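Local atomic coordinates of porin (Rhodobacter capsulatus, PDB entry 2POR), a protein that forms channels in the bacterial outer membrane that let small hydrophilic solutes, up to about 0.6 kDa, diffuse through passively. Residues G11-G16 against T92-R97; L86-Y91 against G296-F301. All coordinates share one frame; numbering follows the deposited sequence. Where two conformers were deposited one is given.

Interaction 1: G11-G16 against T92-R97; sequences GVMYNG and TDLDDR. With CA (calcium ion), chain C.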
loop_
_atom_site.group_PDB
_atom_site.type_symbol
_atom_site.label_atom_id
_atom_site.label_comp_id
_atom_site.label_asym_id
_atom_site.label_seq_id
_atom_site.Cartn_x
_atom_site.Cartn_y
_atom_site.Cartn_z
ATOM N N GLY A 11 8.394 3.097 -21.676
ATOM C CA GLY A 11 8.969 3.769 -22.834
ATOM C C GLY A 11 10.232 4.446 -22.382
ATOM O O GLY A 11 10.840 3.993 -21.403
ATOM N N VAL A 12 10.612 5.508 -23.070
ATOM C CA VAL A 12 11.838 6.294 -22.785
ATOM C C VAL A 12 11.499 7.754 -22.663
ATOM O O VAL A 12 10.599 8.243 -23.353
ATOM C CB VAL A 12 12.921 6.137 -23.890
ATOM C CG1 VAL A 12 13.485 4.737 -23.726
ATOM C CG2 VAL A 12 12.384 6.333 -25.300
ATOM N N MET A 13 12.115 8.467 -21.715
ATOM C CA MET A 13 11.760 9.848 -21.465
ATOM C C MET A 13 13.089 10.630 -21.476
ATOM O O MET A 13 14.091 10.141 -20.944
ATOM C CB MET A 13 11.055 9.935 -20.095
ATOM C CG MET A 13 10.728 11.374 -19.648
ATOM S SD MET A 13 12.134 12.286 -18.934
ATOM C CE MET A 13 12.382 11.220 -17.544
ATOM N N TYR A 14 13.119 11.822 -22.029
ATOM C CA TYR A 14 14.316 12.641 -22.182
ATOM C C TYR A 14 14.132 13.795 -21.231
ATOM O O TYR A 14 13.182 14.560 -21.420
ATOM C CB TYR A 14 14.380 13.164 -23.575
ATOM C CG TYR A 14 15.619 13.981 -23.836
ATOM C CD1 TYR A 14 16.821 13.305 -23.962
ATOM C CD2 TYR A 14 15.511 15.352 -23.994
ATOM C CE1 TYR A 14 17.960 14.012 -24.272
ATOM C CE2 TYR A 14 16.651 16.067 -24.304
ATOM C CZ TYR A 14 17.857 15.385 -24.441
ATOM O OH TYR A 14 19.005 16.098 -24.759
ATOM N N ASN A 15 15.029 13.992 -20.252
ATOM C CA ASN A 15 14.830 15.023 -19.219
ATOM C C ASN A 15 15.395 16.407 -19.556
ATOM O O ASN A 15 15.391 17.346 -18.752
ATOM C CB ASN A 15 15.444 14.551 -17.871
ATOM C CG ASN A 15 16.946 14.295 -17.939
ATOM O OD1 ASN A 15 17.619 14.734 -18.874
ATOM N ND2 ASN A 15 17.548 13.488 -17.082
ATOM N N GLY A 16 15.854 16.586 -20.780
ATOM C CA GLY A 16 16.460 17.846 -21.154
ATOM C C GLY A 16 17.894 17.566 -21.531
ATOM O O GLY A 16 18.441 18.253 -22.391
ATOM N N THR A 92 4.239 9.931 -20.507
ATOM C CA THR A 92 4.482 10.065 -19.058
ATOM C C THR A 92 3.757 11.294 -18.503
ATOM O O THR A 92 3.808 11.512 -17.303
ATOM C CB THR A 92 6.022 10.203 -18.732
ATOM O OG1 THR A 92 6.462 11.375 -19.408
ATOM C CG2 THR A 92 6.892 9.097 -19.230
ATOM N N ASP A 93 3.033 12.085 -19.323
ATOM C CA ASP A 93 2.391 13.362 -19.005
ATOM C C ASP A 93 3.514 14.339 -18.679
ATOM O O ASP A 93 3.920 14.516 -17.516
ATOM C CB ASP A 93 1.408 13.248 -17.811
ATOM C CG ASP A 93 0.649 14.516 -17.468
ATOM O OD1 ASP A 93 0.695 15.548 -18.155
ATOM O OD2 ASP A 93 -0.049 14.538 -16.459
ATOM N N LEU A 94 4.075 14.928 -19.739
ATOM C CA LEU A 94 5.294 15.748 -19.621
ATOM C C LEU A 94 5.011 17.099 -19.015
ATOM O O LEU A 94 4.938 18.101 -19.714
ATOM C CB LEU A 94 5.945 15.971 -20.979
ATOM C CG LEU A 94 6.592 14.810 -21.645
ATOM C CD1 LEU A 94 6.891 15.176 -23.114
ATOM C CD2 LEU A 94 7.826 14.415 -20.873
ATOM N N ASP A 95 4.858 17.160 -17.703
ATOM C CA ASP A 95 4.574 18.406 -17.020
ATOM C C ASP A 95 5.820 19.123 -16.499
ATOM O O ASP A 95 5.758 20.149 -15.837
ATOM C CB ASP A 95 3.714 18.149 -15.853
ATOM C CG ASP A 95 2.281 17.846 -16.200
ATOM O OD1 ASP A 95 1.755 18.318 -17.192
ATOM O OD2 ASP A 95 1.645 17.118 -15.455
ATOM N N ASP A 96 6.966 18.570 -16.812
ATOM C CA ASP A 96 8.258 19.010 -16.315
ATOM C C ASP A 96 8.563 20.482 -16.608
ATOM O O ASP A 96 9.270 21.103 -15.817
ATOM C CB ASP A 96 9.328 18.108 -16.940
ATOM C CG ASP A 96 9.104 16.615 -16.748
ATOM O OD1 ASP A 96 8.310 15.980 -17.467
ATOM O OD2 ASP A 96 9.743 16.108 -15.836
ATOM N N ARG A 97 8.079 21.094 -17.699
ATOM C CA ARG A 97 8.353 22.484 -18.043
ATOM C C ARG A 97 7.163 23.382 -17.832
ATOM O O ARG A 97 7.138 24.536 -18.288
ATOM C CB ARG A 97 8.829 22.543 -19.505
ATOM C CG ARG A 97 10.163 21.874 -19.803
ATOM C CD ARG A 97 11.314 22.600 -19.084
ATOM N NE ARG A 97 12.552 21.894 -19.349
ATOM C CZ ARG A 97 13.114 21.007 -18.500
ATOM N NH1 ARG A 97 12.570 20.749 -17.316
ATOM N NH2 ARG A 97 14.175 20.260 -18.864
HETATM CA CA CA C . -0.420 16.946 -16.656
HETATM O O HOH W 1 13.750 18.131 -16.299
HETATM O O HOH W 2 -2.582 16.144 -17.286
HETATM O O HOH W 3 -1.228 16.456 -14.621
#
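The carbonyl oxygen of Asn15 is approached by the guanidinium of Arg97 both directly and through water. Arg97 NH2 lies 3.2 Å from Asn15 O, but the N-H meets the oxygen at 126°, so this direct hydrogen bond is weak. The second path is better formed: a water donates to Asn15 O at 3.1 Å and accepts from Arg97 NH1 at 3.0 Å. Asn15 O and Gly16 CA both sit at the edge of the guanidinium, near its plane. The Arg97 chain bends about its CB-CG bond (chi2 -65°), and its NE is held by the backbone oxygen of Asp290, which helps fix the turn of the group. A side chain at Gly16 would run into Arg97 NH2.

Near the end of strand 2-14 the packing is apolar and loose. In the conformer described, Met13 CG lies 4.4 Å from Leu94 CD2 and about as far from Thr92 OG1, a hydroxyl hydrogen-bonded to Asp294.

On the other side of segment 92-97 lies a calcium ion. Asp93 and Asp95 each chelate it with both carboxylate oxygens, Asp93 OD1 at 2.3 Å and Asp95 OD2 at 2.4 Å from the ion; two waters, Asn100 and Asp101 complete the site. The inverse gamma turn centred on Leu94 lets the aspartates that flank it reach the same ion, and the Leu94 side chain packs on Val292 and Ala282 of the barrel wall. Calcium probably offsets the repulsion between the clustered carboxylates, while Arg97, held in addition by Asp290 O, probably makes a modest link to the end of strand 2-14.

Interaction 2: L86-Y91 against G296-F301; sequences LYEVGY and GVKFKF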
loop_
_atom_site.group_PDB
_atom_site.type_symbol
_atom_site.label_atom_id
_atom_site.label_comp_id
_atom_site.label_asym_id
_atom_site.label_seq_id
_atom_site.Cartn_x
_atom_site.Cartn_y
_atom_site.Cartn_z
ATOM N N LEU A 86 -5.913 21.181 -20.217
ATOM C CA LEU A 86 -5.689 21.286 -21.643
ATOM C C LEU A 86 -5.198 19.919 -22.092
ATOM O O LEU A 86 -4.992 19.012 -21.258
ATOM C CB LEU A 86 -4.653 22.398 -21.935
ATOM C CG LEU A 86 -4.973 23.810 -21.463
ATOM C CD1 LEU A 86 -3.864 24.682 -22.029
ATOM C CD2 LEU A 86 -6.329 24.349 -21.949
ATOM N N TYR A 87 -5.026 19.737 -23.399
ATOM C CA TYR A 87 -4.602 18.465 -23.986
ATOM C C TYR A 87 -3.326 17.912 -23.337
ATOM O O TYR A 87 -2.311 18.584 -23.307
ATOM C CB TYR A 87 -4.379 18.656 -25.509
ATOM C CG TYR A 87 -4.001 17.362 -26.226
ATOM C CD1 TYR A 87 -4.922 16.327 -26.377
ATOM C CD2 TYR A 87 -2.716 17.219 -26.704
ATOM C CE1 TYR A 87 -4.533 15.156 -27.006
ATOM C CE2 TYR A 87 -2.320 16.053 -27.322
ATOM C CZ TYR A 87 -3.234 15.041 -27.460
ATOM O OH TYR A 87 -2.805 13.871 -28.031
ATOM N N GLU A 88 -3.329 16.667 -22.875
ATOM C CA GLU A 88 -2.219 16.052 -22.188
ATOM C C GLU A 88 -1.243 15.517 -23.178
ATOM O O GLU A 88 -1.563 14.718 -24.059
ATOM C CB GLU A 88 -2.762 14.955 -21.283
ATOM C CG GLU A 88 -1.672 14.309 -20.485
ATOM C CD GLU A 88 -2.148 13.314 -19.438
ATOM O OE1 GLU A 88 -2.944 13.635 -18.566
ATOM O OE2 GLU A 88 -1.673 12.194 -19.464
ATOM N N VAL A 89 -0.020 15.978 -23.020
ATOM C CA VAL A 89 1.061 15.594 -23.900
ATOM C C VAL A 89 2.021 14.643 -23.213
ATOM O O VAL A 89 2.355 14.857 -22.035
ATOM C CB VAL A 89 1.775 16.890 -24.360
ATOM C CG1 VAL A 89 3.056 16.538 -25.116
ATOM C CG2 VAL A 89 0.821 17.716 -25.223
ATOM N N GLY A 90 2.449 13.664 -24.036
ATOM C CA GLY A 90 3.451 12.632 -23.778
ATOM C C GLY A 90 2.924 11.393 -23.033
ATOM O O GLY A 90 1.970 11.488 -22.260
ATOM N N TYR A 91 3.513 10.203 -23.208
ATOM C CA TYR A 91 3.044 9.021 -22.507
ATOM C C TYR A 91 3.263 9.139 -21.017
ATOM O O TYR A 91 2.557 8.471 -20.281
ATOM C CB TYR A 91 3.744 7.779 -23.053
ATOM C CG TYR A 91 5.045 7.319 -22.404
ATOM C CD1 TYR A 91 5.002 6.435 -21.362
ATOM C CD2 TYR A 91 6.270 7.763 -22.862
ATOM C CE1 TYR A 91 6.175 6.007 -20.791
ATOM C CE2 TYR A 91 7.458 7.332 -22.297
ATOM C CZ TYR A 91 7.386 6.460 -21.262
ATOM O OH TYR A 91 8.526 6.030 -20.656
ATOM N N GLY A 296 6.574 6.187 -25.771
ATOM C CA GLY A 296 6.339 4.899 -25.154
ATOM C C GLY A 296 4.942 4.403 -25.480
ATOM O O GLY A 296 4.322 4.867 -26.439
ATOM N N VAL A 297 4.442 3.473 -24.682
ATOM C CA VAL A 297 3.105 2.888 -24.865
ATOM C C VAL A 297 2.286 3.051 -23.599
ATOM O O VAL A 297 2.851 3.002 -22.502
ATOM C CB VAL A 297 3.202 1.367 -25.253
ATOM C CG1 VAL A 297 3.784 1.270 -26.646
ATOM C CG2 VAL A 297 4.118 0.565 -24.372
ATOM N N LYS A 298 0.987 3.306 -23.667
ATOM C CA LYS A 298 0.131 3.441 -22.496
ATOM C C LYS A 298 -0.897 2.321 -22.581
ATOM O O LYS A 298 -1.319 2.008 -23.697
ATOM C CB LYS A 298 -0.605 4.758 -22.499
ATOM C CG LYS A 298 0.317 5.899 -22.117
ATOM C CD LYS A 298 -0.408 7.164 -22.355
ATOM C CE LYS A 298 -1.437 7.276 -21.304
ATOM N NZ LYS A 298 -2.159 8.519 -21.499
ATOM N N PHE A 299 -1.296 1.685 -21.489
ATOM C CA PHE A 299 -2.211 0.551 -21.482
ATOM C C PHE A 299 -3.326 0.830 -20.510
ATOM O O PHE A 299 -3.107 1.459 -19.463
ATOM C CB PHE A 299 -1.485 -0.685 -21.024
ATOM C CG PHE A 299 -0.292 -1.120 -21.849
ATOM C CD1 PHE A 299 -0.345 -1.164 -23.231
ATOM C CD2 PHE A 299 0.860 -1.514 -21.210
ATOM C CE1 PHE A 299 0.739 -1.599 -23.966
ATOM C CE2 PHE A 299 1.934 -1.951 -21.962
ATOM C CZ PHE A 299 1.884 -1.997 -23.336
ATOM N N LYS A 300 -4.546 0.427 -20.787
ATOM C CA LYS A 300 -5.644 0.553 -19.842
ATOM C C LYS A 300 -6.156 -0.867 -19.629
ATOM O O LYS A 300 -6.114 -1.690 -20.573
ATOM C CB LYS A 300 -6.740 1.387 -20.416
ATOM C CG LYS A 300 -6.331 2.806 -20.618
ATOM C CD LYS A 300 -7.542 3.737 -20.527
ATOM C CE LYS A 300 -8.479 3.713 -21.736
ATOM N NZ LYS A 300 -9.544 4.698 -21.576
ATOM N N PHE A 301 -6.607 -1.198 -18.420
ATOM C CA PHE A 301 -6.966 -2.553 -18.061
ATOM C C PHE A 301 -8.282 -2.569 -17.324
ATOM O O PHE A 301 -8.723 -1.525 -16.837
ATOM C CB PHE A 301 -5.965 -3.258 -17.132
ATOM C CG PHE A 301 -4.585 -3.340 -17.744
ATOM C CD1 PHE A 301 -4.300 -4.269 -18.720
ATOM C CD2 PHE A 301 -3.583 -2.493 -17.298
ATOM C CE1 PHE A 301 -3.026 -4.377 -19.264
ATOM C CE2 PHE A 301 -2.308 -2.609 -17.847
ATOM C CZ PHE A 301 -2.018 -3.542 -18.824
ATOM O OXT PHE A 301 -8.883 -3.653 -17.276
HETATM O O HOH W 4 -0.491 10.906 -21.536
#
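Carbon-to-ring packing brings Tyr91 onto strand 292-300. Gly296 CA lies over one face of the Tyr91 ring in a CH-pi contact, 3.9 Å from the ring centroid and 19° off the normal, displaced toward the rim. The nearest atoms are Gly296 N and Tyr91 CD2, 3.3 Å apart, and a side chain on this glycine would collide with the ring. Lys298 adds its aliphatic part: CG packs against Tyr91 CB at 4.0 Å, and CD runs beside the backbone of the same residue. The ring's hydroxyl is anchored beyond the contact, on the backbone oxygen of Ser22. An alanine in place of Tyr91 would probably leave a gap over Gly296 and the Ser22 carbonyl without its hydroxyl partner.

The polar contacts run through one water. Lys298 NZ and Glu88 OE2 are 4.2 Å apart, too far for a direct salt bridge. The water accepts from Lys298 NZ at 2.9 Å and donates to Glu88 OE2 at 2.7 Å and to Gly90 O at 2.6 Å, joining the two charges indirectly.

A long loop folded inward against the barrel wall, here on its last strand, is characteristic of the trimeric porins, whose channel it narrows.

Interactions 1 and 2 lie on the same side of the chain's centre, their own centres about 12 Å apart. Their loop segments, 86-91 and 92-97, follow one another directly between helix 78-83 and strand 118-125, whereas 11-16 and 296-301 lie largely on the first and last strands, 2-14 and 292-300, neighbours where the barrel closes. Along the chain the segments alternate. Leu94 N probably bonds to Val89 O at 2.9 Å, and Tyr91 OH also lies 3.2 Å from Gly11 O, probably a second, shared hydrogen bond, so the contacts are continuous. One loop thus lies along the seam joining the chain's two ends, on a wall that also touches the second subunit of the trimer.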